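Local structure of glucose 1-dehydrogenase (Haloferax mediterranei, 2B5W) at residues A[80-85]-A[141-146]; A[187-192]-A[221-226]. The protein catalyses the zinc-dependent oxidation of D-glucose and several other aldoses, using NADP(+) in preference to NAD(+) as electron acceptor. The protein carries 1 engineered substitution. All coordinates share one frame; numbering follows the deposited sequence.

Interaction 1: A[80-85]-A[141-146]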
# COMPACT_ATOMS: atom_id res chain seq x y z
N GLY A 80 -14.35 37.04 15.03
CA GLY A 80 -14.50 37.23 13.60
C GLY A 80 -13.69 36.29 12.71
O GLY A 80 -13.92 36.32 11.48
N ASP A 81 -12.77 35.48 13.24
CA ASP A 81 -12.00 34.51 12.46
C ASP A 81 -12.95 33.49 11.82
O ASP A 81 -13.93 33.06 12.45
CB ASP A 81 -11.04 33.71 13.29
CG ASP A 81 -9.83 34.49 13.71
OD1 ASP A 81 -9.70 35.65 13.27
OD2 ASP A 81 -8.99 33.97 14.49
N ILE A 82 -12.67 33.14 10.57
CA ILE A 82 -13.42 32.08 9.88
C ILE A 82 -12.67 30.79 10.10
O ILE A 82 -11.46 30.66 9.78
CB ILE A 82 -13.56 32.38 8.35
CG1 ILE A 82 -14.17 33.75 8.08
CG2 ILE A 82 -14.42 31.32 7.68
CD1 ILE A 82 -15.43 34.03 8.86
N VAL A 83 -13.37 29.79 10.64
CA VAL A 83 -12.78 28.53 11.00
C VAL A 83 -13.57 27.32 10.51
O VAL A 83 -14.80 27.38 10.37
CB VAL A 83 -12.62 28.42 12.55
CG1 VAL A 83 -11.60 29.44 13.06
CG2 VAL A 83 -13.95 28.63 13.27
N VAL A 84 -12.84 26.24 10.24
CA VAL A 84 -13.38 24.93 9.96
C VAL A 84 -12.89 23.98 11.04
O VAL A 84 -11.69 23.84 11.26
CB VAL A 84 -12.89 24.44 8.56
CG1 VAL A 84 -13.28 23.02 8.35
CG2 VAL A 84 -13.45 25.35 7.46
N PRO A 85 -13.80 23.28 11.70
CA PRO A 85 -13.38 22.29 12.72
C PRO A 85 -12.99 20.95 12.11
O PRO A 85 -13.62 20.47 11.14
CB PRO A 85 -14.68 22.10 13.56
CG PRO A 85 -15.77 22.31 12.56
CD PRO A 85 -15.27 23.38 11.59
N SER A 141 -12.48 34.67 2.43
CA SER A 141 -13.21 34.47 1.20
C SER A 141 -13.63 33.03 0.91
O SER A 141 -14.37 32.76 -0.03
CB SER A 141 -12.45 35.01 -0.00
OG SER A 141 -11.12 34.52 -0.07
N GLN A 142 -13.13 32.10 1.70
CA GLN A 142 -13.57 30.70 1.65
C GLN A 142 -14.73 30.43 2.59
O GLN A 142 -15.16 29.29 2.72
CB GLN A 142 -12.37 29.76 1.92
CG GLN A 142 -11.38 29.84 0.73
CD GLN A 142 -10.12 28.99 0.89
OE1 GLN A 142 -10.03 28.18 1.78
NE2 GLN A 142 -9.15 29.19 -0.02
N ALA A 143 -15.26 31.46 3.23
CA ALA A 143 -16.41 31.24 4.11
C ALA A 143 -17.60 30.69 3.35
O ALA A 143 -18.27 29.81 3.89
CB ALA A 143 -16.80 32.50 4.79
N GLU A 144 -17.92 31.26 2.18
CA GLU A 144 -19.11 30.85 1.43
C GLU A 144 -19.11 29.36 1.15
O GLU A 144 -20.11 28.66 1.33
CB GLU A 144 -19.24 31.69 0.13
CG GLU A 144 -20.40 31.28 -0.76
CD GLU A 144 -20.39 31.90 -2.14
OE1 GLU A 144 -21.16 31.42 -3.00
OE2 GLU A 144 -19.61 32.85 -2.37
N LEU A 145 -17.97 28.84 0.70
CA LEU A 145 -17.86 27.44 0.34
C LEU A 145 -16.97 26.68 1.32
O LEU A 145 -16.43 25.58 1.00
CB LEU A 145 -17.38 27.28 -1.08
CG LEU A 145 -18.28 27.89 -2.13
CD1 LEU A 145 -17.68 27.62 -3.53
CD2 LEU A 145 -19.72 27.34 -2.03
N GLY A 146 -16.93 27.16 2.56
CA GLY A 146 -15.99 26.60 3.54
C GLY A 146 -16.32 25.19 3.98
O GLY A 146 -15.44 24.47 4.53

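Interaction 2: A[187-192]-A[221-226]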
# COMPACT_ATOMS: atom_id res chain seq x y z
N LEU A 187 -15.10 16.01 -6.53
CA LEU A 187 -14.11 16.93 -5.94
C LEU A 187 -12.69 16.41 -6.17
O LEU A 187 -11.78 17.16 -6.57
CB LEU A 187 -14.39 17.06 -4.44
CG LEU A 187 -13.80 18.16 -3.61
CD1 LEU A 187 -14.23 19.50 -4.14
CD2 LEU A 187 -14.29 17.93 -2.17
N THR A 188 -12.50 15.11 -5.95
CA THR A 188 -11.23 14.48 -6.12
C THR A 188 -10.73 14.58 -7.56
O THR A 188 -9.57 14.86 -7.80
CB THR A 188 -11.28 13.03 -5.65
OG1 THR A 188 -11.59 13.00 -4.25
CG2 THR A 188 -9.99 12.36 -5.82
N LEU A 189 -11.63 14.38 -8.51
CA LEU A 189 -11.25 14.47 -9.92
C LEU A 189 -10.69 15.88 -10.26
O LEU A 189 -9.68 15.99 -10.94
CB LEU A 189 -12.46 14.10 -10.77
CG LEU A 189 -12.25 14.05 -12.28
CD1 LEU A 189 -11.32 12.95 -12.67
CD2 LEU A 189 -13.63 13.92 -12.97
N ALA A 190 -11.36 16.95 -9.80
CA ALA A 190 -10.88 18.30 -9.99
C ALA A 190 -9.57 18.53 -9.27
O ALA A 190 -8.66 19.20 -9.79
CB ALA A 190 -11.91 19.32 -9.53
N MET A 191 -9.44 17.98 -8.07
CA MET A 191 -8.16 18.06 -7.38
C MET A 191 -7.01 17.38 -8.16
O MET A 191 -5.91 17.88 -8.23
CB MET A 191 -8.23 17.46 -5.97
CG MET A 191 -9.21 18.20 -5.07
SD MET A 191 -9.46 17.39 -3.48
CE MET A 191 -7.76 17.39 -2.83
N LEU A 192 -7.26 16.22 -8.74
CA LEU A 192 -6.26 15.51 -9.50
C LEU A 192 -5.88 16.30 -10.75
O LEU A 192 -4.73 16.31 -11.15
CB LEU A 192 -6.71 14.08 -9.86
CG LEU A 192 -6.82 13.17 -8.64
CD1 LEU A 192 -7.58 11.89 -8.98
CD2 LEU A 192 -5.44 12.81 -8.07
N LEU A 221 -14.41 18.92 -17.10
CA LEU A 221 -13.03 18.84 -16.61
C LEU A 221 -12.04 18.22 -17.59
O LEU A 221 -10.86 18.02 -17.26
CB LEU A 221 -12.98 18.03 -15.30
CG LEU A 221 -13.57 18.75 -14.08
CD1 LEU A 221 -13.82 17.76 -12.93
CD2 LEU A 221 -12.62 19.84 -13.65
N ASP A 222 -12.50 17.92 -18.80
CA ASP A 222 -11.70 17.20 -19.82
C ASP A 222 -11.34 15.76 -19.41
O ASP A 222 -10.40 15.18 -19.95
CB ASP A 222 -10.43 17.95 -20.17
CG ASP A 222 -9.88 17.59 -21.51
OD1 ASP A 222 -10.68 17.40 -22.45
OD2 ASP A 222 -8.66 17.48 -21.72
N ALA A 223 -12.12 15.17 -18.52
CA ALA A 223 -11.93 13.77 -18.16
C ALA A 223 -12.88 12.88 -18.95
O ALA A 223 -13.89 13.34 -19.50
CB ALA A 223 -12.12 13.58 -16.63
N THR A 224 -12.55 11.61 -19.02
CA THR A 224 -13.37 10.63 -19.69
C THR A 224 -14.31 9.94 -18.72
O THR A 224 -13.87 9.37 -17.69
CB THR A 224 -12.49 9.58 -20.37
OG1 THR A 224 -11.72 10.16 -21.44
CG2 THR A 224 -13.35 8.46 -20.98
N TYR A 225 -15.59 9.93 -19.06
CA TYR A 225 -16.62 9.24 -18.31
C TYR A 225 -16.65 7.76 -18.65
O TYR A 225 -16.77 7.38 -19.83
CB TYR A 225 -18.02 9.89 -18.51
CG TYR A 225 -19.17 9.05 -18.00
CD1 TYR A 225 -19.24 8.63 -16.68
CD2 TYR A 225 -20.22 8.65 -18.84
CE1 TYR A 225 -20.29 7.85 -16.21
CE2 TYR A 225 -21.25 7.89 -18.39
CZ TYR A 225 -21.30 7.47 -17.06
OH TYR A 225 -22.34 6.72 -16.59
N VAL A 226 -16.44 6.93 -17.64
CA VAL A 226 -16.46 5.47 -17.79
C VAL A 226 -17.70 4.95 -17.09
O VAL A 226 -17.86 4.99 -15.87
CB VAL A 226 -15.16 4.81 -17.22
CG1 VAL A 226 -15.20 3.30 -17.49
CG2 VAL A 226 -13.95 5.43 -17.83

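Interaction 1: A[80-85]-A[141-146]
Ile82 and Ala143 meet where strand 82-85, in the GroES-like catalytic domain of this zinc-dependent dehydrogenase, faces the loop that leads to helix 149-164. The bond from CA to CB of Ile82 heads toward the loop, and CB ends 4.8 Å from Ala143 CB. CG2 makes the main contact. It stands anti to the backbone N, which turns it to the loop side, and it reaches Ala143 CB at 3.9 Å with Ala143 CA just behind at 4.1 Å. The other branch starts beside the backbone N. Its CG1 stands 4.4 Å from Ala143 CB, and CD1 at the tip runs on to 4.6 Å from the same methyl, a looser approach.

Two residues along the strand, Val84 CG2 rests 3.6 Å from the carbonyl O of Gly146, a van der Waals contact. Gly146 is the last residue of a type I turn from Ala143, closed by a weak 3.3 Å hydrogen bond from Gly146 N to Ala143 O. A CB on Gly146 would collide with Gln142 O, within the loop itself.

Strand 82-85 pairs antiparallel with strands 64-71 and 135-137, Val84 also touches Phe309 of helix 306-318, and its side chain is about 5 Å from that of Glu150, a catalytic-zinc ligand on helix 149-164.

Interaction 2: A[187-192]-A[221-226]
Leu189 and Leu221 pack together in the Rossmann-type NADP-binding domain, on one face of its parallel sheet. Leu189 belongs to helix 183-194; Leu221 sits just after helix 213-220, where Asp222, with positive phi, ends the helix in a Schellman motif before strand 224-227, an outermost strand of that sheet within the chain.

Leu189 holds CG anti to its nitrogen (chi1 -176°), which sends the branch out from the helix; with chi2 at 66°, CD2 becomes the extended methyl. Leu221 answers with chi2 at 165°, so its own CD1 is the far tip. The two leucines run antiparallel alongside one another, overlapping at their methyl ends, with CD2 of Leu189 3.8 Å from CD1 of Leu221. Both methyls of Leu189 also face the CB of Ala223, CD2 at 4.0 Å and CD1 at 4.1 Å. Shortening Leu189 to an alanine would probably leave Leu221 CD1 and Ala223 CB without their shared partner and open a gap between the helix and the segment that leads into strand 224-227.

Ile218 and Val178 also touch Leu189, while Trp322 and Phe323 cover Leu221. Beyond Leu189, the same CD1 of Leu221 comes to 4.2 Å from Ala190 CB.

Both contacts are buried and purely van der Waals, with no hydrogen bond across either, yet they serve different domains. Interaction 1 sets a loop against a strand of the catalytic domain's mixed sheet, and one of its two meeting points is a methyl on a backbone carbonyl. Interaction 2 sets a helix against the approach to a strand of the coenzyme domain, and methyl groups do nearly all the touching. They share no element directly. Helix 149-164 connects the two: it follows segment 141-146, and Leu187 and Met191 of segment 187-192 pack on it. The centres are 26 Å apart, and the nearest atoms about 8 Å.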